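PDB 2OX4: putative mandelate racemase from Zymomonas mobilis, which is probably a magnesium-dependent lyase, perhaps a dehydratase, of the mandelate racemase branch of the enolase superfamily. Local coordinates for residues Glu9-His14 / Leu383-Tyr389; Glu354-Tyr360 / Gly376-Lys382. All blocks are in the same frame, centred on the assembly; numbering follows the deposited sequence.

Both contacts belong to the return of the chain from the barrel domain to the N-terminal capping domain. Contact 2 pairs two loops near the end of the barrel region; the chain then runs from Lys382 straight into Leu383, where contact 1 adds strand 387-393 beside strand 5-13. Their centres are 14 Å apart and they share apolar packing: Ile386 CD1 lies 3.7 Å from Leu355 CD2, Phe11 CE1 3.7 Å from Ile379 CD1, and Val13 CG1 4.1 Å from Leu355 CD2. Leu355 and Ile379 thus pack against the face of strand 5-13 that bears Phe11 and Val13. Both contacts lie away from the magnesium held by Glu215, Glu241 and Glu267.

Contact 1 (Glu9-His14 / Leu383-Tyr389); sequences EIFHVH and LYQISDY
The antiparallel sheet of the capping domain gains a strand from the C-terminal part of the chain here: 387-389 lies beside 9-13, their axes 4.3 Å apart at closest and at 151°. His12 and Asp388 form the hydrogen-bonded pair, with His12 N to Asp388 O and Asp388 N to His12 O both 2.9 Å. Phe11-Tyr389 and Val13-Ser387 flank it as non-hydrogen-bonded pairs (CA-CA 4.9 and 4.0 Å). His14 N continues the ladder to Ile386 O at 2.8 Å. Before the strand, Leu383-Ile386 makes a type I turn, Ile386 N reaching Leu383 O at 3.2 Å; Ser387 OG bonds that same carbonyl at 2.7 Å, a use suited to a small hydroxyl side chain.

On the face carrying Phe11, Val13, Ser387 and Tyr389, the Phe11 ring (chi1 m) turns its edge to the face of Tyr384, a T-shaped pair with centroids 5.0 Å apart and planes at 89°. Tyr389 (chi1 t) completes the aromatic cluster, and its OH donates to Glu9 OE2 at 2.6 Å, so a buried carboxylate finds a phenolic partner. Leu383 CD2 fills the space 3.9 Å from Phe11 CB. On the other face, one water joins His12 ND1 (2.8 Å) to Asp388 OD1 (2.9 Å). Asp388 also forms a salt bridge with Arg22, while its OD2 accepts from His14 NE2 at 3.1 Å. With strand 24-30 along the other edge of 5-13, this pairing places strand 387-393 within the N-terminal sheet, as expected of the alpha+beta capping domain of the enolase superfamily.

Contact 2 (Glu354-Tyr360 / Gly376-Lys382); sequences ELCVHNY and GQDITEK
Two irregular segments run in opposite directions and meet at a single backbone bridge, Cys356 with Ile379 (CA-CA 4.4 Å), flanked by Thr380 N to Leu355 O at 3.1 Å and Val357 N to Asp378 O at 3.0 Å. Cys356 and Gln377 to Thr380 are extended, but Leu355 (-84/-24) and Val357 (-64/-46) have helical angles, and the CA atoms move apart from the bridge, to 5.5 Å at Val357-Asp378 and 6.1 Å at His358-Gln377.

Gln377 (chi1 t, chi2 p) spans that wider gap with its amide: OE1 accepts from His358 N at 3.0 Å, while NE2 donates to His358 O at 2.7 Å. A side chain offering both donor and acceptor can thus imitate the missing strand pairing. OE1 also takes Asp378 N at 3.0 Å. Further along, Tyr360 OH donates to Gly376 O at 2.6 Å; Gly376 has positive phi (83/31), and a CB there would sit tightly against that hydroxyl. At the opposite end, Thr380 OG1 (chi1 p) donates to Glu354 O at 2.9 Å, Thr380 CG2 lying 3.6 Å from Cys356 C. A water donates to Glu354 O (2.8 Å) and accepts from Lys382 NZ (2.9 Å), supplementing a long salt bridge, Glu354 OE1 to Lys382 NZ at 4.0 Å; the stronger partner of Glu354 is Arg16. Asp378 bonds Tyr35 of the capping domain, whereas Cys356 and Gln377 rest on helix 322-333. The pairing is an isolated antiparallel beta bridge between loops, at the seam of barrel and capping domain in the enolase fold.

Contact 1 (Glu9-His14 / Leu383-Tyr389)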
ATOM      1  N   GLU C   9     -35.155  23.079 -27.023  1.00 11.45           N
ATOM      2  CA  GLU C   9     -34.863  22.909 -28.434  1.00 13.14           C
ATOM      3  C   GLU C   9     -33.437  22.453 -28.620  1.00 11.74           C
ATOM      4  O   GLU C   9     -32.530  23.006 -28.013  1.00 11.83           O
ATOM      5  CB  GLU C   9     -35.069  24.222 -29.180  1.00 11.03           C
ATOM      6  CG  GLU C   9     -36.488  24.747 -29.098  1.00 11.00           C
ATOM      7  CD  GLU C   9     -36.572  26.191 -29.585  1.00 18.58           C
ATOM      8  OE1 GLU C   9     -36.326  27.112 -28.780  1.00 19.32           O
ATOM      9  OE2 GLU C   9     -36.858  26.398 -30.777  1.00 17.65           O
ATOM     10  N   ILE C  10     -33.235  21.445 -29.463  1.00  7.96           N
ATOM     11  CA  ILE C  10     -31.896  20.868 -29.617  1.00 10.46           C
ATOM     12  C   ILE C  10     -31.472  20.968 -31.074  1.00 15.21           C
ATOM     13  O   ILE C  10     -32.208  20.549 -31.962  1.00 12.88           O
ATOM     14  CB  ILE C  10     -31.847  19.385 -29.138  1.00 11.65           C
ATOM     15  CG1 ILE C  10     -32.263  19.290 -27.670  1.00 12.68           C
ATOM     16  CG2 ILE C  10     -30.448  18.786 -29.338  1.00 12.68           C
ATOM     17  CD1 ILE C  10     -33.088  18.061 -27.382  1.00 15.84           C
ATOM     18  N   PHE C  11     -30.284  21.524 -31.302  1.00  8.73           N
ATOM     19  CA  PHE C  11     -29.782  21.777 -32.652  1.00 10.15           C
ATOM     20  C   PHE C  11     -28.534  20.939 -32.875  1.00 11.54           C
ATOM     21  O   PHE C  11     -27.485  21.230 -32.305  1.00 13.18           O
ATOM     22  CB  PHE C  11     -29.401  23.259 -32.806  1.00 10.35           C
ATOM     23  CG  PHE C  11     -30.519  24.215 -32.496  1.00 15.82           C
ATOM     24  CD1 PHE C  11     -30.756  24.643 -31.189  1.00 14.37           C
ATOM     25  CD2 PHE C  11     -31.320  24.715 -33.516  1.00 17.03           C
ATOM     26  CE1 PHE C  11     -31.785  25.523 -30.897  1.00 16.78           C
ATOM     27  CE2 PHE C  11     -32.353  25.597 -33.236  1.00 16.04           C
ATOM     28  CZ  PHE C  11     -32.587  26.012 -31.929  1.00 15.61           C
ATOM     29  N   HIS C  12     -28.646  19.899 -33.693  1.00  8.62           N
ATOM     30  CA  HIS C  12     -27.469  19.150 -34.097  1.00  7.90           C
ATOM     31  C   HIS C  12     -27.021  19.734 -35.453  1.00 12.60           C
ATOM     32  O   HIS C  12     -27.583  19.411 -36.511  1.00 11.53           O
ATOM     33  CB  HIS C  12     -27.770  17.643 -34.164  1.00  8.88           C
ATOM     34  CG  HIS C  12     -26.564  16.791 -34.430  1.00 12.28           C
ATOM     35  ND1 HIS C  12     -26.655  15.457 -34.772  1.00 12.24           N
ATOM     36  CD2 HIS C  12     -25.239  17.083 -34.405  1.00  9.91           C
ATOM     37  CE1 HIS C  12     -25.441  14.964 -34.949  1.00  9.02           C
ATOM     38  NE2 HIS C  12     -24.563  15.929 -34.733  1.00 12.00           N
ATOM     39  N   VAL C  13     -26.050  20.640 -35.386  1.00 13.32           N
ATOM     40  CA  VAL C  13     -25.694  21.509 -36.521  1.00 14.79           C
ATOM     41  C   VAL C  13     -25.154  20.644 -37.655  1.00 15.86           C
ATOM     42  O   VAL C  13     -24.390  19.700 -37.411  1.00 12.27           O
ATOM     43  CB  VAL C  13     -24.645  22.583 -36.118  1.00 15.10           C
ATOM     44  CG1 VAL C  13     -24.235  23.433 -37.342  1.00 13.62           C
ATOM     45  CG2 VAL C  13     -25.204  23.486 -35.031  1.00 15.54           C
ATOM     46  N   HIS C  14     -25.586  20.937 -38.886  1.00 15.17           N
ATOM     47  CA  HIS C  14     -25.123  20.203 -40.063  1.00 13.06           C
ATOM     48  C   HIS C  14     -23.615  20.329 -40.264  1.00 10.95           C
ATOM     49  O   HIS C  14     -23.001  21.296 -39.801  1.00 15.72           O
ATOM     50  CB  HIS C  14     -25.868  20.685 -41.313  1.00 13.78           C
ATOM     51  CG  HIS C  14     -27.334  20.375 -41.302  1.00 20.39           C
ATOM     52  ND1 HIS C  14     -28.246  21.066 -42.074  1.00 19.01           N
ATOM     53  CD2 HIS C  14     -28.046  19.447 -40.617  1.00 17.55           C
ATOM     54  CE1 HIS C  14     -29.456  20.577 -41.863  1.00 22.98           C
ATOM     55  NE2 HIS C  14     -29.363  19.593 -40.985  1.00 21.96           N
ATOM     56  N   LEU C 383     -29.517  28.951 -37.297  1.00 24.64           N
ATOM     57  CA  LEU C 383     -29.406  27.604 -36.735  1.00 19.08           C
ATOM     58  C   LEU C 383     -30.580  26.704 -37.054  1.00 14.95           C
ATOM     59  O   LEU C 383     -30.396  25.519 -37.297  1.00 17.99           O
ATOM     60  CB  LEU C 383     -29.185  27.647 -35.224  1.00 20.75           C
ATOM     61  CG  LEU C 383     -27.756  27.215 -34.905  1.00 28.15           C
ATOM     62  CD1 LEU C 383     -26.836  28.421 -35.062  1.00 36.04           C
ATOM     63  CD2 LEU C 383     -27.700  26.648 -33.516  1.00 33.08           C
ATOM     64  N   TYR C 384     -31.784  27.278 -37.091  1.00 16.32           N
ATOM     65  CA  TYR C 384     -33.000  26.525 -37.387  1.00 19.23           C
ATOM     66  C   TYR C 384     -32.968  25.897 -38.782  1.00 24.31           C
ATOM     67  O   TYR C 384     -33.569  24.854 -39.015  1.00 26.88           O
ATOM     68  CB  TYR C 384     -34.235  27.427 -37.229  1.00 19.65           C
ATOM     69  CG  TYR C 384     -34.506  27.817 -35.793  1.00 25.08           C
ATOM     70  CD1 TYR C 384     -33.865  28.920 -35.205  1.00 27.20           C
ATOM     71  CD2 TYR C 384     -35.386  27.072 -35.007  1.00 30.52           C
ATOM     72  CE1 TYR C 384     -34.107  29.267 -33.872  1.00 30.52           C
ATOM     73  CE2 TYR C 384     -35.634  27.412 -33.681  1.00 27.74           C
ATOM     74  CZ  TYR C 384     -34.994  28.505 -33.120  1.00 29.84           C
ATOM     75  OH  TYR C 384     -35.243  28.825 -31.804  1.00 33.53           O
ATOM     76  N   GLN C 385     -32.245  26.529 -39.698  1.00 19.88           N
ATOM     77  CA  GLN C 385     -32.188  26.070 -41.083  1.00 20.79           C
ATOM     78  C   GLN C 385     -30.971  25.186 -41.384  1.00 20.49           C
ATOM     79  O   GLN C 385     -30.925  24.509 -42.409  1.00 21.01           O
ATOM     80  CB  GLN C 385     -32.219  27.271 -42.033  1.00 22.60           C
ATOM     81  CG  GLN C 385     -33.624  27.773 -42.364  1.00 43.85           C
ATOM     82  CD  GLN C 385     -34.520  26.693 -42.959  1.00 63.95           C
ATOM     83  OE1 GLN C 385     -35.409  26.167 -42.287  1.00 63.33           O
ATOM     84  NE2 GLN C 385     -34.286  26.358 -44.225  1.00 75.39           N
ATOM     85  N   ILE C 386     -29.981  25.197 -40.497  1.00 13.95           N
ATOM     86  CA  ILE C 386     -28.727  24.475 -40.745  1.00 14.79           C
ATOM     87  C   ILE C 386     -28.449  23.405 -39.667  1.00 14.87           C
ATOM     88  O   ILE C 386     -27.296  23.033 -39.424  1.00 16.38           O
ATOM     89  CB  ILE C 386     -27.510  25.426 -40.915  1.00 16.49           C
ATOM     90  CG1 ILE C 386     -27.274  26.261 -39.644  1.00 10.64           C
ATOM     91  CG2 ILE C 386     -27.686  26.333 -42.145  1.00 21.17           C
ATOM     92  CD1 ILE C 386     -25.864  26.792 -39.552  1.00 18.19           C
ATOM     93  N   SER C 387     -29.521  22.915 -39.052  1.00 16.13           N
ATOM     94  CA  SER C 387     -29.421  21.906 -37.992  1.00 15.29           C
ATOM     95  C   SER C 387     -30.493  20.831 -38.169  1.00 18.32           C
ATOM     96  O   SER C 387     -31.583  21.096 -38.697  1.00 17.25           O
ATOM     97  CB  SER C 387     -29.594  22.555 -36.606  1.00 12.49           C
ATOM     98  OG  SER C 387     -28.709  23.647 -36.413  1.00 16.27           O
ATOM     99  N   ASP C 388     -30.177  19.621 -37.714  1.00 14.11           N
ATOM    100  CA  ASP C 388     -31.194  18.663 -37.290  1.00 13.21           C
ATOM    101  C   ASP C 388     -31.810  19.183 -35.998  1.00 16.32           C
ATOM    102  O   ASP C 388     -31.126  19.300 -34.987  1.00 15.37           O
ATOM    103  CB  ASP C 388     -30.573  17.275 -37.049  1.00 12.88           C
ATOM    104  CG  ASP C 388     -30.040  16.639 -38.327  1.00 24.03           C
ATOM    105  OD1 ASP C 388     -29.245  15.679 -38.234  1.00 21.35           O
ATOM    106  OD2 ASP C 388     -30.413  17.099 -39.425  1.00 23.06           O
ATOM    107  N   TYR C 389     -33.103  19.476 -36.047  1.00 12.84           N
ATOM    108  CA  TYR C 389     -33.799  20.246 -35.007  1.00 13.67           C
ATOM    109  C   TYR C 389     -34.832  19.372 -34.304  1.00 18.45           C
ATOM    110  O   TYR C 389     -35.639  18.718 -34.957  1.00 17.25           O
ATOM    111  CB  TYR C 389     -34.493  21.464 -35.638  1.00 17.61           C
ATOM    112  CG  TYR C 389     -35.390  22.260 -34.707  1.00 20.39           C
ATOM    113  CD1 TYR C 389     -34.852  23.175 -33.800  1.00 17.27           C
ATOM    114  CD2 TYR C 389     -36.778  22.116 -34.748  1.00 21.90           C
ATOM    115  CE1 TYR C 389     -35.674  23.913 -32.955  1.00 13.12           C
ATOM    116  CE2 TYR C 389     -37.602  22.849 -33.909  1.00 21.35           C
ATOM    117  CZ  TYR C 389     -37.045  23.752 -33.021  1.00 21.28           C
ATOM    118  OH  TYR C 389     -37.863  24.485 -32.190  1.00 23.42           O
TER
HETATM  119  O   HOH W   1     -29.143  14.509 -35.610  1.00 15.01           O

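Contact 2 (Glu354-Tyr360 / Gly376-Lys382)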
ATOM      1  N   GLU C 354     -20.523  31.890 -37.933  1.00 22.57           N
ATOM      2  CA  GLU C 354     -21.925  32.163 -38.300  1.00 25.43           C
ATOM      3  C   GLU C 354     -22.959  31.629 -37.298  1.00 20.85           C
ATOM      4  O   GLU C 354     -24.158  31.933 -37.393  1.00 17.13           O
ATOM      5  CB  GLU C 354     -22.232  31.618 -39.696  1.00 25.73           C
ATOM      6  CG  GLU C 354     -22.192  30.088 -39.789  1.00 19.50           C
ATOM      7  CD  GLU C 354     -22.558  29.560 -41.176  1.00 34.49           C
ATOM      8  OE1 GLU C 354     -22.969  30.362 -42.044  1.00 32.94           O
ATOM      9  OE2 GLU C 354     -22.442  28.335 -41.402  1.00 34.83           O
ATOM     10  N   LEU C 355     -22.489  30.836 -36.338  1.00 19.85           N
ATOM     11  CA  LEU C 355     -23.373  30.117 -35.424  1.00 20.38           C
ATOM     12  C   LEU C 355     -23.829  30.954 -34.238  1.00 19.23           C
ATOM     13  O   LEU C 355     -24.873  30.664 -33.647  1.00 16.69           O
ATOM     14  CB  LEU C 355     -22.699  28.833 -34.922  1.00 17.37           C
ATOM     15  CG  LEU C 355     -22.276  27.831 -35.997  1.00 18.31           C
ATOM     16  CD1 LEU C 355     -21.571  26.635 -35.361  1.00 18.81           C
ATOM     17  CD2 LEU C 355     -23.484  27.383 -36.809  1.00 15.54           C
ATOM     18  N   CYS C 356     -23.048  31.976 -33.883  1.00 17.35           N
ATOM     19  CA  CYS C 356     -23.315  32.769 -32.682  1.00 11.02           C
ATOM     20  C   CYS C 356     -23.350  34.270 -32.935  1.00 20.59           C
ATOM     21  O   CYS C 356     -22.668  34.780 -33.829  1.00 21.08           O
ATOM     22  CB  CYS C 356     -22.267  32.483 -31.599  1.00 19.56           C
ATOM     23  SG  CYS C 356     -22.243  30.776 -31.027  1.00 23.31           S
ATOM     24  N   VAL C 357     -24.124  34.968 -32.109  1.00 14.07           N
ATOM     25  CA  VAL C 357     -24.288  36.418 -32.181  1.00 17.25           C
ATOM     26  C   VAL C 357     -22.998  37.205 -31.903  1.00 25.85           C
ATOM     27  O   VAL C 357     -22.670  38.136 -32.652  1.00 23.36           O
ATOM     28  CB  VAL C 357     -25.455  36.884 -31.270  1.00 19.48           C
ATOM     29  CG1 VAL C 357     -25.540  38.402 -31.197  1.00 25.96           C
ATOM     30  CG2 VAL C 357     -26.775  36.307 -31.771  1.00 18.69           C
ATOM     31  N   HIS C 358     -22.267  36.827 -30.846  1.00 15.96           N
ATOM     32  CA  HIS C 358     -20.990  37.476 -30.499  1.00 17.30           C
ATOM     33  C   HIS C 358     -19.806  36.592 -30.839  1.00 20.07           C
ATOM     34  O   HIS C 358     -19.830  35.392 -30.583  1.00 22.66           O
ATOM     35  CB  HIS C 358     -20.938  37.827 -29.012  1.00 16.84           C
ATOM     36  CG  HIS C 358     -22.155  38.536 -28.518  1.00 20.79           C
ATOM     37  ND1 HIS C 358     -22.433  39.847 -28.840  1.00 23.62           N
ATOM     38  CD2 HIS C 358     -23.185  38.110 -27.750  1.00 21.54           C
ATOM     39  CE1 HIS C 358     -23.573  40.203 -28.279  1.00 18.37           C
ATOM     40  NE2 HIS C 358     -24.049  39.170 -27.609  1.00 31.54           N
ATOM     41  N   ASN C 359     -18.766  37.188 -31.414  1.00 20.02           N
ATOM     42  CA  ASN C 359     -17.542  36.457 -31.695  1.00 21.25           C
ATOM     43  C   ASN C 359     -16.430  36.923 -30.757  1.00 25.74           C
ATOM     44  O   ASN C 359     -15.661  37.828 -31.092  1.00 24.78           O
ATOM     45  CB  ASN C 359     -17.144  36.648 -33.163  1.00 24.94           C
ATOM     46  CG  ASN C 359     -15.951  35.793 -33.574  1.00 36.97           C
ATOM     47  OD1 ASN C 359     -15.588  34.819 -32.900  1.00 25.81           O
ATOM     48  ND2 ASN C 359     -15.341  36.152 -34.695  1.00 23.22           N
ATOM     49  N   TYR C 360     -16.351  36.303 -29.580  1.00 21.36           N
ATOM     50  CA  TYR C 360     -15.359  36.692 -28.578  1.00 22.69           C
ATOM     51  C   TYR C 360     -13.999  36.172 -28.995  1.00 20.89           C
ATOM     52  O   TYR C 360     -13.832  34.966 -29.219  1.00 21.63           O
ATOM     53  CB  TYR C 360     -15.724  36.145 -27.191  1.00 19.63           C
ATOM     54  CG  TYR C 360     -16.962  36.766 -26.607  1.00 17.72           C
ATOM     55  CD1 TYR C 360     -16.939  38.061 -26.082  1.00 18.79           C
ATOM     56  CD2 TYR C 360     -18.163  36.067 -26.586  1.00 15.71           C
ATOM     57  CE1 TYR C 360     -18.087  38.644 -25.550  1.00 26.50           C
ATOM     58  CE2 TYR C 360     -19.308  36.637 -26.056  1.00 13.76           C
ATOM     59  CZ  TYR C 360     -19.271  37.922 -25.543  1.00 17.20           C
ATOM     60  OH  TYR C 360     -20.414  38.487 -25.019  1.00 19.19           O
ATOM     61  N   GLY C 376     -23.495  35.449 -21.854  1.00 11.43           N
ATOM     62  CA  GLY C 376     -23.135  36.525 -22.785  1.00 11.72           C
ATOM     63  C   GLY C 376     -23.047  36.078 -24.232  1.00 12.86           C
ATOM     64  O   GLY C 376     -22.278  36.629 -25.016  1.00 15.65           O
ATOM     65  N   GLN C 377     -23.851  35.081 -24.589  1.00 11.79           N
ATOM     66  CA  GLN C 377     -23.809  34.508 -25.922  1.00 12.78           C
ATOM     67  C   GLN C 377     -25.209  34.100 -26.327  1.00 15.83           C
ATOM     68  O   GLN C 377     -26.045  33.816 -25.462  1.00 15.08           O
ATOM     69  CB  GLN C 377     -22.852  33.316 -25.966  1.00 13.99           C
ATOM     70  CG  GLN C 377     -22.531  32.765 -27.373  1.00 14.37           C
ATOM     71  CD  GLN C 377     -21.989  33.834 -28.303  1.00 14.56           C
ATOM     72  OE1 GLN C 377     -22.748  34.622 -28.866  1.00 18.27           O
ATOM     73  NE2 GLN C 377     -20.669  33.872 -28.459  1.00 14.25           N
ATOM     74  N   ASP C 378     -25.466  34.072 -27.636  1.00 11.45           N
ATOM     75  CA  ASP C 378     -26.708  33.521 -28.163  1.00 14.75           C
ATOM     76  C   ASP C 378     -26.416  32.855 -29.510  1.00 18.04           C
ATOM     77  O   ASP C 378     -25.404  33.137 -30.154  1.00 14.24           O
ATOM     78  CB  ASP C 378     -27.735  34.648 -28.333  1.00 20.73           C
ATOM     79  CG  ASP C 378     -29.187  34.164 -28.250  1.00 24.87           C
ATOM     80  OD1 ASP C 378     -29.472  32.942 -28.340  1.00 19.24           O
ATOM     81  OD2 ASP C 378     -30.058  35.041 -28.100  1.00 19.39           O
ATOM     82  N   ILE C 379     -27.295  31.961 -29.926  1.00 17.91           N
ATOM     83  CA  ILE C 379     -27.218  31.406 -31.270  1.00 17.32           C
ATOM     84  C   ILE C 379     -27.906  32.361 -32.249  1.00 18.70           C
ATOM     85  O   ILE C 379     -28.713  33.204 -31.848  1.00 17.63           O
ATOM     86  CB  ILE C 379     -27.857  30.015 -31.346  1.00 16.24           C
ATOM     87  CG1 ILE C 379     -29.277  30.039 -30.743  1.00 14.34           C
ATOM     88  CG2 ILE C 379     -26.949  29.000 -30.633  1.00 18.27           C
ATOM     89  CD1 ILE C 379     -30.134  28.838 -31.093  1.00 19.38           C
ATOM     90  N   THR C 380     -27.558  32.224 -33.521  1.00 20.53           N
ATOM     91  CA  THR C 380     -28.185  32.982 -34.596  1.00 19.87           C
ATOM     92  C   THR C 380     -29.466  32.295 -35.082  1.00 26.14           C
ATOM     93  O   THR C 380     -29.651  31.084 -34.881  1.00 20.42           O
ATOM     94  CB  THR C 380     -27.203  33.146 -35.767  1.00 21.20           C
ATOM     95  OG1 THR C 380     -26.782  31.854 -36.230  1.00 24.33           O
ATOM     96  CG2 THR C 380     -25.971  33.939 -35.316  1.00 19.92           C
ATOM     97  N   GLU C 381     -30.348  33.054 -35.732  1.00 25.34           N
ATOM     98  CA  GLU C 381     -31.601  32.483 -36.245  1.00 20.68           C
ATOM     99  C   GLU C 381     -31.359  31.433 -37.325  1.00 20.57           C
ATOM    100  O   GLU C 381     -32.199  30.559 -37.535  1.00 21.54           O
ATOM    101  CB  GLU C 381     -32.545  33.567 -36.781  1.00 25.77           C
ATOM    102  CG  GLU C 381     -33.082  34.524 -35.724  1.00 42.54           C
ATOM    103  CD  GLU C 381     -34.171  33.899 -34.876  1.00 67.53           C
ATOM    104  OE1 GLU C 381     -33.964  33.761 -33.652  1.00 81.69           O
ATOM    105  OE2 GLU C 381     -35.229  33.538 -35.433  1.00 64.01           O
ATOM    106  N   LYS C 382     -30.213  31.531 -37.998  1.00 20.24           N
ATOM    107  CA  LYS C 382     -29.836  30.603 -39.066  1.00 24.25           C
ATOM    108  C   LYS C 382     -29.798  29.148 -38.587  1.00 27.38           C
ATOM    109  O   LYS C 382     -30.019  28.223 -39.375  1.00 21.55           O
ATOM    110  CB  LYS C 382     -28.459  30.969 -39.629  1.00 22.29           C
ATOM    111  CG  LYS C 382     -28.331  30.763 -41.136  1.00 44.58           C
ATOM    112  CD  LYS C 382     -26.888  30.493 -41.561  1.00 46.32           C
ATOM    113  CE  LYS C 382     -25.908  31.449 -40.898  1.00 63.39           C
ATOM    114  NZ  LYS C 382     -26.009  32.846 -41.420  1.00 65.85           N
TER
HETATM  115  O   HOH W   2     -25.496  33.954 -38.806  1.00 22.45           O